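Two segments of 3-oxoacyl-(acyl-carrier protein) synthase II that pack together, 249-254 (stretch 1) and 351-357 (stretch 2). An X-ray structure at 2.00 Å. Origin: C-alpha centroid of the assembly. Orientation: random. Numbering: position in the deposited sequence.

Stretch 1 (249-254) ARIYAE
Stretch 2 (351-357) TVQALYH

Two tyrosines dominate this contact, and they meet edge-to-face: the edge of Tyr 252 points at the face of Tyr 356, with ring centroids 4.8 Å apart and planes at 72°. Atom CD1 of Tyr 252 lies 3.6 Å from CG of Tyr 356, so the slightly positive hydrogens of one ring rim meet the electron-rich face of the other. No hydrogen bond joins the stretches; the contact is made by packing, burying 323 Å² over both sides.

Residues 351-357 are helical, with phi/psi near -70/-40 through Tyr 356, and His 357 at -86/-16, and the bond from Tyr 356 N to Val 352 O at 3.1 Å marking a regular turn. Val 352 and Tyr 356, four residues apart, therefore share a side of the helix, and both point their CA-to-CB bonds toward stretch 1. There the chain is extended through Arg 250 and Ile 251, turns at Tyr 252 (-79/-37), is almost fully stretched at Ala 253 (-180/179), and continues at -115/136 through Glu 254, which is in a strand. In register, the CA of Tyr 252 is 5.4 Å from that of Tyr 356, and the CA of Ala 253 is 6.3 Å from that of Val 352.

Tyr 252 (chi1 m, -72°; chi2 -69°) is buried, its CB a tight 3.3 Å from CG1 of Val 352 (chi1 t). Ala 253 points toward the helix, and its methyl packs against two side chains: CB is 4.2 Å from Val 352 CG1 and 4.1 Å from Leu 355 CD1. Leu 355 (m, t) supplies a branched apolar end here.

Tyr 356 (chi1 t, chi2 75°) reaches along stretch 1. Its CB lies 3.5 Å from Tyr 252 O, its CE1 3.8 Å from Ile 251 O, and its OH 3.4 Å from Arg 250 CD. The long, flexible Arg 250 has a sideways CA-to-CB bond (chi1 t, chi2 -103°, chi3 m, chi4 85°), but its end comes nearer the helix.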

# COMPACT_ATOMS: atom_id res chain seq x y z
N ALA A 249 12.67 -28.23 -1.16
CA ALA A 249 12.08 -27.40 -2.21
C ALA A 249 12.94 -27.12 -3.44
O ALA A 249 14.17 -27.06 -3.37
CB ALA A 249 11.63 -26.08 -1.61
N ARG A 250 12.28 -26.95 -4.57
CA ARG A 250 12.99 -26.62 -5.80
C ARG A 250 13.16 -25.11 -5.70
O ARG A 250 12.18 -24.38 -5.53
CB ARG A 250 12.14 -26.98 -7.03
CG ARG A 250 12.81 -26.64 -8.36
CD ARG A 250 12.25 -25.38 -9.00
NE ARG A 250 10.93 -25.63 -9.58
CZ ARG A 250 9.78 -25.58 -8.91
NH1 ARG A 250 9.78 -25.27 -7.62
NH2 ARG A 250 8.64 -25.86 -9.53
N ILE A 251 14.40 -24.64 -5.76
CA ILE A 251 14.67 -23.22 -5.66
C ILE A 251 14.99 -22.63 -7.03
O ILE A 251 15.89 -23.10 -7.73
CB ILE A 251 15.84 -22.97 -4.68
CG1 ILE A 251 15.42 -23.41 -3.28
CG2 ILE A 251 16.26 -21.52 -4.70
CD1 ILE A 251 16.54 -23.42 -2.28
N TYR A 252 14.22 -21.62 -7.42
CA TYR A 252 14.40 -20.98 -8.72
C TYR A 252 15.56 -20.00 -8.72
O TYR A 252 16.28 -19.86 -9.71
CB TYR A 252 13.12 -20.24 -9.11
CG TYR A 252 11.98 -21.15 -9.50
CD1 TYR A 252 12.04 -21.89 -10.68
CD2 TYR A 252 10.83 -21.22 -8.73
CE1 TYR A 252 10.96 -22.67 -11.09
CE2 TYR A 252 9.75 -21.99 -9.12
CZ TYR A 252 9.82 -22.71 -10.31
OH TYR A 252 8.73 -23.44 -10.72
N ALA A 253 15.72 -19.30 -7.60
CA ALA A 253 16.78 -18.31 -7.44
C ALA A 253 16.70 -17.70 -6.05
O ALA A 253 15.82 -18.04 -5.25
CB ALA A 253 16.63 -17.22 -8.49
N GLU A 254 17.61 -16.79 -5.77
CA GLU A 254 17.61 -16.12 -4.48
C GLU A 254 17.34 -14.64 -4.68
O GLU A 254 17.88 -14.02 -5.59
CB GLU A 254 18.97 -16.29 -3.79
CG GLU A 254 18.91 -15.98 -2.30
CD GLU A 254 20.28 -15.73 -1.69
OE1 GLU A 254 21.29 -16.23 -2.24
OE2 GLU A 254 20.35 -15.03 -0.66
N THR A 351 12.11 -12.67 -14.79
CA THR A 351 13.51 -12.48 -14.42
C THR A 351 14.06 -13.70 -13.68
O THR A 351 15.21 -14.09 -13.88
CB THR A 351 13.69 -11.22 -13.56
OG1 THR A 351 13.18 -10.08 -14.27
CG2 THR A 351 15.16 -10.98 -13.25
N VAL A 352 13.24 -14.28 -12.81
CA VAL A 352 13.66 -15.47 -12.07
C VAL A 352 13.77 -16.66 -13.03
O VAL A 352 14.65 -17.49 -12.88
CB VAL A 352 12.65 -15.80 -10.94
CG1 VAL A 352 12.90 -17.20 -10.40
CG2 VAL A 352 12.79 -14.79 -9.82
N GLN A 353 12.87 -16.71 -14.01
CA GLN A 353 12.85 -17.80 -15.00
C GLN A 353 14.08 -17.76 -15.90
O GLN A 353 14.59 -18.80 -16.31
CB GLN A 353 11.59 -17.74 -15.86
CG GLN A 353 10.28 -17.99 -15.10
CD GLN A 353 9.06 -17.99 -16.00
OE1 GLN A 353 8.88 -17.10 -16.83
NE2 GLN A 353 8.19 -18.99 -15.82
N ALA A 354 14.56 -16.56 -16.22
CA ALA A 354 15.73 -16.41 -17.07
C ALA A 354 16.99 -16.92 -16.35
O ALA A 354 17.87 -17.49 -16.99
CB ALA A 354 15.93 -14.96 -17.47
N LEU A 355 17.06 -16.71 -15.04
CA LEU A 355 18.21 -17.17 -14.26
C LEU A 355 18.19 -18.69 -14.12
O LEU A 355 19.20 -19.37 -14.33
CB LEU A 355 18.20 -16.55 -12.86
CG LEU A 355 18.50 -15.06 -12.69
CD1 LEU A 355 18.25 -14.67 -11.24
CD2 LEU A 355 19.94 -14.78 -13.07
N TYR A 356 17.03 -19.20 -13.73
CA TYR A 356 16.80 -20.63 -13.53
C TYR A 356 17.00 -21.47 -14.80
O TYR A 356 17.67 -22.51 -14.77
CB TYR A 356 15.38 -20.81 -13.00
CG TYR A 356 14.99 -22.23 -12.68
CD1 TYR A 356 15.46 -22.87 -11.54
CD2 TYR A 356 14.13 -22.93 -13.53
CE1 TYR A 356 15.09 -24.18 -11.25
CE2 TYR A 356 13.76 -24.25 -13.25
CZ TYR A 356 14.25 -24.87 -12.10
OH TYR A 356 13.89 -26.17 -11.83
N HIS A 357 16.43 -21.02 -15.91
CA HIS A 357 16.51 -21.74 -17.19
C HIS A 357 17.75 -21.43 -18.03
O HIS A 357 18.06 -22.16 -18.98
CB HIS A 357 15.27 -21.44 -18.04
CG HIS A 357 13.99 -21.96 -17.46
ND1 HIS A 357 13.75 -23.30 -17.28
CD2 HIS A 357 12.86 -21.32 -17.06
CE1 HIS A 357 12.52 -23.47 -16.80
NE2 HIS A 357 11.97 -22.28 -16.66